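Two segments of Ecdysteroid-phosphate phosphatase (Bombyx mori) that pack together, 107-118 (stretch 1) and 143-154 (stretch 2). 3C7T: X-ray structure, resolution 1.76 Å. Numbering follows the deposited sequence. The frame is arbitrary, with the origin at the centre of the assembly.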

# COMPACT_ATOMS: atom_id res chain seq x y z
N ASP A 107 -6.71 22.22 2.93
CA ASP A 107 -7.93 22.95 2.63
C ASP A 107 -8.21 22.81 1.13
O ASP A 107 -7.28 22.77 0.35
CB ASP A 107 -7.74 24.42 3.01
CG ASP A 107 -9.04 25.21 2.98
OD1 ASP A 107 -9.87 25.03 3.90
OD2 ASP A 107 -9.21 26.04 2.06
N PRO A 108 -9.49 22.66 0.74
CA PRO A 108 -9.87 22.64 -0.68
C PRO A 108 -9.35 23.82 -1.50
O PRO A 108 -9.29 23.74 -2.71
CB PRO A 108 -11.41 22.68 -0.64
CG PRO A 108 -11.77 23.05 0.80
CD PRO A 108 -10.66 22.45 1.61
N SER A 109 -8.98 24.91 -0.83
CA SER A 109 -8.43 26.08 -1.52
C SER A 109 -6.99 25.84 -1.99
O SER A 109 -6.46 26.62 -2.78
CB SER A 109 -8.46 27.30 -0.61
OG SER A 109 -7.57 27.11 0.48
N VAL A 110 -6.36 24.78 -1.48
CA VAL A 110 -4.99 24.42 -1.88
C VAL A 110 -5.06 23.55 -3.13
O VAL A 110 -5.40 22.37 -3.06
CB VAL A 110 -4.20 23.70 -0.75
CG1 VAL A 110 -2.76 23.38 -1.21
CG2 VAL A 110 -4.18 24.55 0.53
N LYS A 111 -4.75 24.18 -4.26
CA LYS A 111 -4.99 23.60 -5.57
C LYS A 111 -3.71 23.09 -6.19
O LYS A 111 -2.62 23.61 -5.91
CB LYS A 111 -5.59 24.66 -6.51
CG LYS A 111 -6.90 25.28 -6.06
CD LYS A 111 -8.08 24.38 -6.37
CE LYS A 111 -9.38 25.10 -6.16
NZ LYS A 111 -10.49 24.12 -5.97
N ILE A 112 -3.83 22.08 -7.04
CA ILE A 112 -2.69 21.55 -7.77
C ILE A 112 -2.44 22.39 -9.03
O ILE A 112 -3.31 22.48 -9.91
CB ILE A 112 -2.91 20.09 -8.19
CG1 ILE A 112 -3.19 19.21 -6.96
CG2 ILE A 112 -1.68 19.55 -8.95
CD1 ILE A 112 -3.83 17.91 -7.28
N LYS A 113 -1.25 22.99 -9.09
CA LYS A 113 -0.85 23.80 -10.23
C LYS A 113 -0.03 22.95 -11.19
O LYS A 113 1.10 22.59 -10.88
CB LYS A 113 -0.03 25.00 -9.74
CG LYS A 113 -0.79 25.95 -8.79
CD LYS A 113 0.05 27.14 -8.38
CE LYS A 113 -0.23 27.58 -6.94
NZ LYS A 113 -1.69 27.66 -6.64
N VAL A 114 -0.60 22.65 -12.35
CA VAL A 114 0.03 21.75 -13.31
C VAL A 114 1.03 22.57 -14.12
O VAL A 114 0.66 23.52 -14.83
CB VAL A 114 -1.03 21.04 -14.21
CG1 VAL A 114 -0.38 20.31 -15.39
CG2 VAL A 114 -1.86 20.08 -13.36
N GLU A 115 2.30 22.21 -13.96
CA GLU A 115 3.42 22.98 -14.48
C GLU A 115 4.24 22.11 -15.43
O GLU A 115 4.98 21.23 -14.99
CB GLU A 115 4.29 23.44 -13.31
CG GLU A 115 5.51 24.23 -13.74
CD GLU A 115 5.15 25.32 -14.76
OE1 GLU A 115 4.37 26.24 -14.40
OE2 GLU A 115 5.63 25.22 -15.91
N PRO A 116 4.10 22.33 -16.75
CA PRO A 116 4.92 21.58 -17.71
C PRO A 116 6.43 21.78 -17.53
O PRO A 116 7.23 20.94 -17.96
CB PRO A 116 4.43 22.10 -19.07
CG PRO A 116 3.03 22.61 -18.77
CD PRO A 116 3.13 23.23 -17.42
N GLY A 117 6.83 22.85 -16.85
CA GLY A 117 8.24 23.05 -16.54
C GLY A 117 8.81 21.87 -15.78
O GLY A 117 9.99 21.57 -15.90
N LEU A 118 7.96 21.18 -15.02
CA LEU A 118 8.36 20.05 -14.20
C LEU A 118 8.40 18.70 -14.93
O LEU A 118 8.84 17.70 -14.35
CB LEU A 118 7.44 19.96 -12.96
CG LEU A 118 7.45 21.17 -12.00
CD1 LEU A 118 6.47 20.93 -10.88
CD2 LEU A 118 8.86 21.46 -11.45
N LEU A 143 -9.62 15.46 -9.35
CA LEU A 143 -8.34 16.00 -8.89
C LEU A 143 -8.48 17.50 -8.66
O LEU A 143 -9.01 18.22 -9.51
CB LEU A 143 -7.22 15.70 -9.91
CG LEU A 143 -7.06 14.21 -10.23
CD1 LEU A 143 -6.00 14.00 -11.31
CD2 LEU A 143 -6.71 13.38 -8.98
N ASN A 144 -8.01 17.97 -7.51
CA ASN A 144 -8.17 19.39 -7.15
C ASN A 144 -7.20 20.34 -7.87
O ASN A 144 -6.37 20.99 -7.25
CB ASN A 144 -8.07 19.56 -5.63
CG ASN A 144 -8.70 20.85 -5.15
OD1 ASN A 144 -9.61 21.38 -5.79
ND2 ASN A 144 -8.23 21.35 -4.01
N VAL A 145 -7.33 20.41 -9.18
CA VAL A 145 -6.39 21.14 -10.02
C VAL A 145 -6.81 22.63 -10.12
O VAL A 145 -8.00 22.94 -10.18
CB VAL A 145 -6.32 20.50 -11.44
CG1 VAL A 145 -5.65 21.43 -12.44
CG2 VAL A 145 -5.58 19.15 -11.38
N ASP A 146 -5.81 23.51 -10.10
CA ASP A 146 -6.05 24.95 -10.25
C ASP A 146 -6.40 25.30 -11.71
O ASP A 146 -5.55 25.24 -12.59
CB ASP A 146 -4.79 25.72 -9.81
CG ASP A 146 -5.06 27.20 -9.57
OD1 ASP A 146 -6.10 27.73 -10.02
OD2 ASP A 146 -4.20 27.83 -8.91
N MET A 147 -7.66 25.68 -11.94
CA MET A 147 -8.16 26.02 -13.29
C MET A 147 -7.62 27.35 -13.85
O MET A 147 -7.55 27.54 -15.06
CB MET A 147 -9.70 26.09 -13.28
CG MET A 147 -10.38 24.74 -13.19
SD MET A 147 -9.81 23.67 -14.52
CE MET A 147 -11.36 22.83 -14.87
N THR A 148 -7.26 28.26 -12.95
CA THR A 148 -6.79 29.57 -13.37
C THR A 148 -5.28 29.69 -13.28
O THR A 148 -4.72 30.79 -13.28
CB THR A 148 -7.49 30.70 -12.58
OG1 THR A 148 -7.24 30.52 -11.18
CG2 THR A 148 -9.00 30.69 -12.84
N TYR A 149 -4.59 28.56 -13.22
CA TYR A 149 -3.14 28.61 -13.17
C TYR A 149 -2.54 28.83 -14.57
O TYR A 149 -2.87 28.12 -15.51
CB TYR A 149 -2.57 27.34 -12.53
CG TYR A 149 -1.06 27.35 -12.48
CD1 TYR A 149 -0.37 28.30 -11.72
CD2 TYR A 149 -0.32 26.41 -13.20
CE1 TYR A 149 1.02 28.31 -11.68
CE2 TYR A 149 1.08 26.41 -13.15
CZ TYR A 149 1.73 27.36 -12.39
OH TYR A 149 3.11 27.37 -12.34
N LYS A 150 -1.65 29.82 -14.69
CA LYS A 150 -0.94 30.06 -15.95
C LYS A 150 0.52 29.61 -15.79
O LYS A 150 1.28 30.21 -15.03
CB LYS A 150 -1.07 31.53 -16.38
CG LYS A 150 -2.49 31.91 -16.86
CD LYS A 150 -2.81 33.39 -16.69
CE LYS A 150 -4.32 33.68 -16.76
NZ LYS A 150 -5.09 33.16 -15.57
N PRO A 151 0.90 28.50 -16.48
CA PRO A 151 2.21 27.87 -16.30
C PRO A 151 3.40 28.75 -16.67
O PRO A 151 3.30 29.56 -17.60
CB PRO A 151 2.17 26.66 -17.24
CG PRO A 151 0.73 26.42 -17.50
CD PRO A 151 0.08 27.77 -17.46
N TYR A 152 4.51 28.57 -15.95
CA TYR A 152 5.76 29.26 -16.26
C TYR A 152 6.39 28.83 -17.57
O TYR A 152 7.05 29.63 -18.24
CB TYR A 152 6.78 29.10 -15.14
CG TYR A 152 6.32 29.67 -13.83
CD1 TYR A 152 6.06 31.05 -13.70
CD2 TYR A 152 6.15 28.86 -12.72
CE1 TYR A 152 5.63 31.58 -12.48
CE2 TYR A 152 5.72 29.38 -11.50
CZ TYR A 152 5.48 30.74 -11.40
OH TYR A 152 5.07 31.25 -10.21
N VAL A 153 6.19 27.56 -17.92
CA VAL A 153 6.78 26.96 -19.10
C VAL A 153 5.68 26.37 -19.97
O VAL A 153 4.84 25.60 -19.51
CB VAL A 153 7.84 25.88 -18.76
CG1 VAL A 153 8.25 25.12 -20.00
CG2 VAL A 153 9.06 26.50 -18.09
N GLU A 154 5.71 26.78 -21.23
CA GLU A 154 4.93 26.19 -22.29
C GLU A 154 5.85 25.14 -22.89
O GLU A 154 7.03 25.42 -23.16
CB GLU A 154 4.62 27.28 -23.33
CG GLU A 154 4.15 26.79 -24.69
CD GLU A 154 2.64 26.73 -24.80
OE1 GLU A 154 2.01 27.82 -24.90
OE2 GLU A 154 2.09 25.60 -24.80
O HOH W 1 -3.19 23.75 -13.36

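The two backbones run alongside each other in the same direction and join at a single beta bridge between Ile-112 and Val-145. Ile-112 N donates to Asn-144 O (2.8 Å) and Asp-146 N donates to Ile-112 O (2.7 Å), both nearly linear, so one residue clasps the pair that flanks Val-145. Beyond this bridge a water joins the backbones, accepting from Val-114 N (3.0 Å) and donating to Asp-146 O (2.9 Å).

Asn-144 suits its place because its amide both donates and accepts: ND2 bonds to Pro-108 O (2.9 Å), the carbonyl of a residue within the type I turn Asp-107 to Val-110, while OD1 receives Lys-111 NZ (2.9 Å). Lys-113 plays two parts. Its CB lies over the face of the Tyr-149 ring, 3.6 Å from the centroid, a CH-pi contact, and its NZ forms a salt bridge with Asp-146 OD2 (3.4 Å), in which the hydrogen bond is weak.

Glu-115 is the buried anchor. Its OE1 accepts from Tyr-149 OH (2.7 Å) and Tyr-152 N (2.8 Å), its OE2 from Val-153 N (3.1 Å) and Gly-117 N (2.8 Å); four donors thus compensate a carboxylate shut away from solvent. Beside it Pro-116 CD meets Pro-151 CB at 3.6 Å. Gly-117 CA lies 3.6 Å from Val-153 CB; a CB here would clash with Glu-115 OE2, 3.0 Å away, and crowd Val-153 CG2.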